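Local coordinates for pullulanase (Klebsiella oxytoca, PDB 2YOC), which hydrolyses the alpha-1,6-glucosidic linkages of pullulan and related alpha-dextrins as a secreted glycosyl hydrolase, at residues Y616-E621 against S701-I706. Residues are numbered along the deposited sequence; the frame is centred on the assembly and turned at random.
Sequences YQRLNE and SDRFEI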
ATOM      1  N   TYR B 616     -12.482  36.927 -25.784  1.00 59.49           N
ATOM      2  CA  TYR B 616     -11.124  36.498 -25.486  1.00 58.18           C
ATOM      3  C   TYR B 616     -10.870  36.132 -24.023  1.00 63.73           C
ATOM      4  O   TYR B 616      -9.970  35.342 -23.732  1.00 64.62           O
ATOM      5  CB  TYR B 616     -10.090  37.513 -26.017  1.00 58.62           C
ATOM      6  CG  TYR B 616     -10.116  37.754 -27.513  1.00 58.49           C
ATOM      7  CD1 TYR B 616      -9.475  36.890 -28.389  1.00 59.33           C
ATOM      8  CD2 TYR B 616     -10.666  38.915 -28.036  1.00 60.21           C
ATOM      9  CE1 TYR B 616      -9.446  37.138 -29.760  1.00 61.08           C
ATOM     10  CE2 TYR B 616     -10.606  39.193 -29.396  1.00 62.08           C
ATOM     11  CZ  TYR B 616     -10.008  38.293 -30.261  1.00 68.06           C
ATOM     12  OH  TYR B 616      -9.946  38.579 -31.606  1.00 67.75           O
ATOM     13  N   GLN B 617     -11.663  36.682 -23.109  1.00 59.49           N
ATOM     14  CA  GLN B 617     -11.508  36.440 -21.684  1.00 57.77           C
ATOM     15  C   GLN B 617     -12.393  35.300 -21.198  1.00 60.19           C
ATOM     16  O   GLN B 617     -13.505  35.120 -21.723  1.00 58.76           O
ATOM     17  CB  GLN B 617     -11.865  37.719 -20.911  1.00 59.35           C
ATOM     18  CG  GLN B 617     -11.224  39.017 -21.446  1.00 59.72           C
ATOM     19  CD  GLN B 617      -9.725  39.109 -21.231  1.00 78.59           C
ATOM     20  OE1 GLN B 617      -9.118  38.326 -20.486  1.00 80.24           O
ATOM     21  NE2 GLN B 617      -9.090  40.099 -21.853  1.00 60.45           N
ATOM     22  N   ARG B 618     -11.916  34.556 -20.167  1.00 56.80           N
ATOM     23  CA  ARG B 618     -12.696  33.510 -19.499  1.00 56.18           C
ATOM     24  C   ARG B 618     -13.566  34.199 -18.415  1.00 61.26           C
ATOM     25  O   ARG B 618     -13.039  34.840 -17.498  1.00 63.36           O
ATOM     26  CB  ARG B 618     -11.802  32.411 -18.896  1.00 58.73           C
ATOM     27  CG  ARG B 618     -12.619  31.190 -18.427  1.00 68.52           C
ATOM     28  CD  ARG B 618     -11.804  30.012 -17.910  1.00 64.99           C
ATOM     29  NE  ARG B 618     -10.936  29.467 -18.946  1.00 69.92           N
ATOM     30  CZ  ARG B 618      -9.613  29.387 -18.842  1.00 87.57           C
ATOM     31  NH1 ARG B 618      -9.002  29.775 -17.729  1.00 70.87           N
ATOM     32  NH2 ARG B 618      -8.890  28.893 -19.841  1.00 72.69           N
ATOM     33  N   LEU B 619     -14.894  34.089 -18.559  1.00 55.61           N
ATOM     34  CA  LEU B 619     -15.888  34.699 -17.674  1.00 54.15           C
ATOM     35  C   LEU B 619     -16.587  33.699 -16.761  1.00 60.17           C
ATOM     36  O   LEU B 619     -16.844  32.547 -17.144  1.00 57.32           O
ATOM     37  CB  LEU B 619     -16.971  35.410 -18.494  1.00 53.83           C
ATOM     38  CG  LEU B 619     -16.554  36.281 -19.659  1.00 56.37           C
ATOM     39  CD1 LEU B 619     -17.763  36.786 -20.344  1.00 56.51           C
ATOM     40  CD2 LEU B 619     -15.694  37.443 -19.213  1.00 54.90           C
ATOM     41  N   ASN B 620     -16.958  34.178 -15.563  1.00 60.55           N
ATOM     42  CA  ASN B 620     -17.708  33.392 -14.588  1.00 60.77           C
ATOM     43  C   ASN B 620     -19.097  33.068 -15.185  1.00 63.63           C
ATOM     44  O   ASN B 620     -19.785  33.968 -15.674  1.00 63.87           O
ATOM     45  CB  ASN B 620     -17.840  34.192 -13.307  1.00 66.51           C
ATOM     46  CG  ASN B 620     -18.676  33.518 -12.275  1.00100.07           C
ATOM     47  OD1 ASN B 620     -19.900  33.617 -12.277  1.00 98.11           O
ATOM     48  ND2 ASN B 620     -18.028  32.798 -11.382  1.00 94.67           N
ATOM     49  N   GLU B 621     -19.481  31.780 -15.142  1.00 58.60           N
ATOM     50  CA  GLU B 621     -20.714  31.170 -15.670  1.00 57.66           C
ATOM     51  C   GLU B 621     -22.046  31.859 -15.288  1.00 61.54           C
ATOM     52  O   GLU B 621     -23.044  31.672 -15.992  1.00 59.68           O
ATOM     53  CB  GLU B 621     -20.789  29.676 -15.259  1.00 58.30           C
ATOM     54  CG  GLU B 621     -19.624  28.786 -15.693  1.00 67.90           C
ATOM     55  CD  GLU B 621     -18.615  28.378 -14.626  1.00 91.43           C
ATOM     56  OE1 GLU B 621     -18.238  29.231 -13.786  1.00 72.16           O
ATOM     57  OE2 GLU B 621     -18.168  27.207 -14.660  1.00100.36           O
ATOM     58  N   SER B 701     -10.643  21.651 -15.473  1.00 56.29           N
ATOM     59  CA  SER B 701     -11.066  20.326 -15.956  1.00 56.86           C
ATOM     60  C   SER B 701     -12.568  20.191 -16.163  1.00 61.49           C
ATOM     61  O   SER B 701     -13.000  19.325 -16.929  1.00 61.33           O
ATOM     62  CB  SER B 701     -10.523  19.228 -15.054  1.00 61.87           C
ATOM     63  OG  SER B 701      -9.127  19.415 -14.871  1.00 78.10           O
ATOM     64  N   ASP B 702     -13.357  21.095 -15.539  1.00 58.70           N
ATOM     65  CA  ASP B 702     -14.810  21.155 -15.713  1.00 58.58           C
ATOM     66  C   ASP B 702     -15.123  21.639 -17.114  1.00 63.11           C
ATOM     67  O   ASP B 702     -16.167  21.257 -17.670  1.00 64.72           O
ATOM     68  CB  ASP B 702     -15.494  22.082 -14.669  1.00 60.60           C
ATOM     69  CG  ASP B 702     -14.915  23.485 -14.495  1.00 73.92           C
ATOM     70  OD1 ASP B 702     -13.666  23.604 -14.332  1.00 73.45           O
ATOM     71  OD2 ASP B 702     -15.718  24.454 -14.398  1.00 83.73           O
ATOM     72  N   ARG B 703     -14.199  22.460 -17.686  1.00 57.66           N
ATOM     73  CA  ARG B 703     -14.320  23.110 -18.996  1.00 56.94           C
ATOM     74  C   ARG B 703     -13.688  22.389 -20.179  1.00 58.94           C
ATOM     75  O   ARG B 703     -14.237  22.472 -21.289  1.00 61.39           O
ATOM     76  CB  ARG B 703     -13.820  24.557 -18.936  1.00 53.13           C
ATOM     77  CG  ARG B 703     -14.646  25.421 -18.015  1.00 50.82           C
ATOM     78  CD  ARG B 703     -13.791  26.530 -17.491  1.00 60.55           C
ATOM     79  NE  ARG B 703     -14.571  27.622 -16.905  1.00 72.14           N
ATOM     80  CZ  ARG B 703     -15.168  28.576 -17.612  1.00 78.98           C
ATOM     81  NH1 ARG B 703     -15.145  28.545 -18.936  1.00 66.57           N
ATOM     82  NH2 ARG B 703     -15.802  29.565 -16.999  1.00 64.30           N
ATOM     83  N   PHE B 704     -12.543  21.707 -19.950  1.00 49.34           N
ATOM     84  CA  PHE B 704     -11.763  21.001 -20.976  1.00 46.53           C
ATOM     85  C   PHE B 704     -10.601  20.193 -20.330  1.00 53.41           C
ATOM     86  O   PHE B 704     -10.175  20.506 -19.196  1.00 51.24           O
ATOM     87  CB  PHE B 704     -11.130  22.022 -21.950  1.00 45.93           C
ATOM     88  CG  PHE B 704     -10.401  23.203 -21.313  1.00 45.64           C
ATOM     89  CD1 PHE B 704      -9.130  23.047 -20.754  1.00 47.41           C
ATOM     90  CD2 PHE B 704     -10.973  24.465 -21.294  1.00 46.44           C
ATOM     91  CE1 PHE B 704      -8.455  24.127 -20.185  1.00 47.46           C
ATOM     92  CE2 PHE B 704     -10.304  25.540 -20.702  1.00 49.58           C
ATOM     93  CZ  PHE B 704      -9.050  25.361 -20.153  1.00 47.13           C
ATOM     94  N   GLU B 705     -10.021  19.224 -21.117  1.00 50.12           N
ATOM     95  CA  GLU B 705      -8.842  18.449 -20.716  1.00 48.82           C
ATOM     96  C   GLU B 705      -7.661  19.420 -20.715  1.00 54.19           C
ATOM     97  O   GLU B 705      -7.253  19.928 -21.776  1.00 52.66           O
ATOM     98  CB  GLU B 705      -8.604  17.277 -21.661  1.00 49.62           C
ATOM     99  CG  GLU B 705      -7.496  16.366 -21.171  1.00 58.51           C
ATOM    100  CD  GLU B 705      -7.112  15.236 -22.098  1.00 78.22           C
ATOM    101  OE1 GLU B 705      -7.115  15.433 -23.337  1.00 85.24           O
ATOM    102  OE2 GLU B 705      -6.756  14.161 -21.569  1.00 62.43           O
ATOM    103  N   ILE B 706      -7.210  19.764 -19.501  1.00 52.56           N
ATOM    104  CA  ILE B 706      -6.152  20.749 -19.265  1.00 53.00           C
ATOM    105  C   ILE B 706      -4.770  20.257 -19.696  1.00 52.02           C
ATOM    106  O   ILE B 706      -4.544  19.059 -19.708  1.00 48.06           O
ATOM    107  CB  ILE B 706      -6.196  21.269 -17.801  1.00 57.55           C
ATOM    108  CG1 ILE B 706      -5.731  20.225 -16.756  1.00 58.11           C
ATOM    109  CG2 ILE B 706      -7.582  21.819 -17.460  1.00 60.43           C
ATOM    110  CD1 ILE B 706      -5.368  20.833 -15.347  1.00 64.54           C
TER
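Two loops of the catalytic (beta/alpha)8 barrel meet where Arg-618 and Arg-703 pack together: 616-621 belongs to the long excursion between barrel strands 586-591 and 661-664, whereas the segment 701-706 is part of the connection between barrel strands 690-693 and 718-720. The aliphatic part of Arg-618 lies over one face of the Arg-703 guanidinium, with CD of Arg-618 above its centre, 3.7 Å from CZ of Arg-703. CG of Arg-618 is equally close to that carbon. The two guanidinium planes are turned 55° apart, so the like charges do not stack face to face, and NE of Arg-618 stays 4.3 Å from NH1 of Arg-703. Arg-618 leaves the backbone with CG anti to N (chi1 -169°), and its chain bends at chi3 before its NH2 meets the rim of the Phe-704 ring, in the ring plane and 3.5 Å from CZ of Phe-704. At the other end of the contact, Arg-703 NH2 gives a weak hydrogen bond to the Leu-619 carbonyl O (3.2 Å, N-H...O 135°), which lies near the guanidinium plane. Glu-621 faces the same nitrogen, but its OE1 is 4.0 Å from Arg-703 NH2, beyond a salt bridge. Its OE2 also comes tip to tip with OD2 of Asp-702, two acidic groups whose mutual repulsion the nearby calcium ion and Arg-703 would probably ease; the ion lies about 3 Å from the Asp-702 side chain. Arg-618 has its stronger polar partners outside the two segments: Glu-638, farther along the same excursion, forms a salt bridge with NE, and the Tyr-669 carbonyl O accepts a hydrogen bond from NH2. Backbone bonds from Arg-618 to Asp-634 and from Tyr-616 to Ala-636 tie 616-621 to strand 633-634 and the loop leading to helix 640-655.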